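Local atomic coordinates of glyoxalase-related enzyme, AraC type (Clostridium phytofermentans, PDB entry 3BT3), a protein that is of unknown function but belongs to the glyoxalase-related VOC superfamily and probably forms part of an AraC-type transcription regulator. Residues A[33-36]-A[37-41]. Numbering follows the deposited sequence.
Sequences DKTV and KWFEE
Thr-35 and Phe-39, one turn apart on helix 32-41, point the same way and form the tight side of this contact. The methyl CG2 of Thr-35, anti to the backbone N, lies beside the ring, 3.9 Å from CE1 of Phe-39. The carbonyl O of Thr-35 approaches the ring edge close to its plane, 3.3 Å from CD1 of Phe-39, while accepting a nearly straight hydrogen bond (167°) from the backbone N of Phe-39. One face of the phenyl ring is met by the indole edge of Trp-38, whose CZ3 stands 4.1 Å above the plane of the Phe-39 ring, over its centre. Beyond the helix, Phe-39 packs against Val-63 and Trp-45, and Trp-38 meets Trp-113 edge-to-face. The buried hydroxyl OG1 of Thr-35 is hydrogen-bonded to Thr-29 and Asp-135. Val-36 belongs to the packed side too, its side chain touching Val-63.

The solvent side is looser. The partly exposed chain of Glu-40, extended beyond CG, lies alongside Val-36 and runs mainly over the carbonyl O of Val-36, with CG of Glu-40 3.3 Å from that oxygen; OE1 of Glu-40 lies 3.8 Å from CG1 of Val-36. The stem of the exposed Lys-37 runs past the carbonyl O of Asp-33, but its NZ stays 4.5 Å from OD1 of Asp-33, beyond salt-bridge range; the carboxylate instead pairs with Arg-52 through OD2. Successive i to i+4 backbone bonds, such as Lys-37 N to Asp-33 O at 2.9 Å, link successive turns of the helix. The arrangement is that of an amphipathic alpha-helix whose buried side chains reach strand 58-64 of a mixed beta-sheet, consistent with the alpha/beta architecture of the VOC superfamily.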
loop_
_atom_site.group_PDB
_atom_site.type_symbol
_atom_site.label_atom_id
_atom_site.label_comp_id
_atom_site.label_asym_id
_atom_site.label_seq_id
_atom_site.Cartn_x
_atom_site.Cartn_y
_atom_site.Cartn_z
ATOM N N ASP A 33 -11.529 15.614 0.835
ATOM C CA ASP A 33 -11.611 16.398 2.057
ATOM C C ASP A 33 -12.260 15.626 3.199
ATOM O O ASP A 33 -11.732 15.603 4.314
ATOM C CB ASP A 33 -12.387 17.681 1.797
ATOM C CG ASP A 33 -11.540 18.741 1.131
ATOM O OD1 ASP A 33 -10.674 19.321 1.821
ATOM O OD2 ASP A 33 -11.732 18.985 -0.081
ATOM N N LYS A 34 -13.396 14.986 2.924
ATOM C CA LYS A 34 -14.088 14.222 3.961
ATOM C C LYS A 34 -13.219 13.054 4.445
ATOM O O LYS A 34 -13.199 12.746 5.639
ATOM C CB LYS A 34 -15.442 13.702 3.444
ATOM C CG LYS A 34 -16.199 12.840 4.461
ATOM C CD LYS A 34 -17.635 12.538 4.031
ATOM C CE LYS A 34 -17.699 11.465 2.954
ATOM N NZ LYS A 34 -17.292 10.117 3.463
ATOM N N THR A 35 -12.506 12.416 3.515
ATOM C CA THR A 35 -11.629 11.293 3.838
ATOM C C THR A 35 -10.484 11.754 4.728
ATOM O O THR A 35 -10.153 11.109 5.719
ATOM C CB THR A 35 -11.050 10.672 2.567
ATOM O OG1 THR A 35 -12.115 10.093 1.809
ATOM C CG2 THR A 35 -10.015 9.597 2.901
ATOM N N VAL A 36 -9.898 12.888 4.373
ATOM C CA VAL A 36 -8.800 13.456 5.142
ATOM C C VAL A 36 -9.251 13.877 6.546
ATOM O O VAL A 36 -8.501 13.725 7.511
ATOM C CB VAL A 36 -8.205 14.676 4.403
ATOM C CG1 VAL A 36 -7.366 15.511 5.341
ATOM C CG2 VAL A 36 -7.365 14.207 3.239
ATOM N N LYS A 37 -10.466 14.409 6.658
ATOM C CA LYS A 37 -10.978 14.846 7.953
ATOM C C LYS A 37 -11.192 13.634 8.840
ATOM O O LYS A 37 -10.986 13.688 10.053
ATOM C CB LYS A 37 -12.291 15.614 7.785
ATOM C CG LYS A 37 -12.091 17.081 7.463
ATOM C CD LYS A 37 -13.401 17.768 7.084
ATOM C CE LYS A 37 -13.248 19.296 7.005
ATOM N NZ LYS A 37 -12.215 19.746 6.016
ATOM N N TRP A 38 -11.580 12.528 8.220
ATOM C CA TRP A 38 -11.814 11.305 8.959
ATOM C C TRP A 38 -10.482 10.790 9.514
ATOM O O TRP A 38 -10.371 10.490 10.710
ATOM C CB TRP A 38 -12.456 10.258 8.052
ATOM C CG TRP A 38 -12.786 9.005 8.770
ATOM C CD1 TRP A 38 -13.905 8.752 9.514
ATOM C CD2 TRP A 38 -11.963 7.845 8.873
ATOM N NE1 TRP A 38 -13.827 7.504 10.078
ATOM C CE2 TRP A 38 -12.643 6.923 9.702
ATOM C CE3 TRP A 38 -10.716 7.490 8.346
ATOM C CZ2 TRP A 38 -12.109 5.667 10.025
ATOM C CZ3 TRP A 38 -10.186 6.240 8.664
ATOM C CH2 TRP A 38 -10.885 5.346 9.497
ATOM N N PHE A 39 -9.471 10.704 8.651
ATOM C CA PHE A 39 -8.173 10.231 9.090
ATOM C C PHE A 39 -7.644 11.103 10.218
ATOM O O PHE A 39 -6.913 10.630 11.086
ATOM C CB PHE A 39 -7.167 10.235 7.935
ATOM C CG PHE A 39 -7.113 8.947 7.173
ATOM C CD1 PHE A 39 -7.937 8.733 6.076
ATOM C CD2 PHE A 39 -6.236 7.941 7.560
ATOM C CE1 PHE A 39 -7.890 7.541 5.381
ATOM C CE2 PHE A 39 -6.180 6.740 6.870
ATOM C CZ PHE A 39 -7.002 6.538 5.782
ATOM N N GLU A 40 -8.009 12.382 10.198
ATOM C CA GLU A 40 -7.559 13.318 11.226
ATOM C C GLU A 40 -8.359 13.186 12.525
ATOM O O GLU A 40 -7.788 13.028 13.609
ATOM C CB GLU A 40 -7.650 14.771 10.717
ATOM C CG GLU A 40 -6.527 15.196 9.762
ATOM C CD GLU A 40 -6.745 16.586 9.132
ATOM O OE1 GLU A 40 -5.810 17.109 8.472
ATOM O OE2 GLU A 40 -7.848 17.156 9.285
ATOM N N GLU A 41 -9.679 13.234 12.412
ATOM C CA GLU A 41 -10.540 13.169 13.585
ATOM C C GLU A 41 -10.647 11.830 14.287
ATOM O O GLU A 41 -10.784 11.787 15.504
ATOM C CB GLU A 41 -11.945 13.647 13.224
ATOM C CG GLU A 41 -12.012 15.096 12.790
ATOM C CD GLU A 41 -13.393 15.482 12.294
ATOM O OE1 GLU A 41 -14.374 15.206 13.020
ATOM O OE2 GLU A 41 -13.495 16.055 11.183
#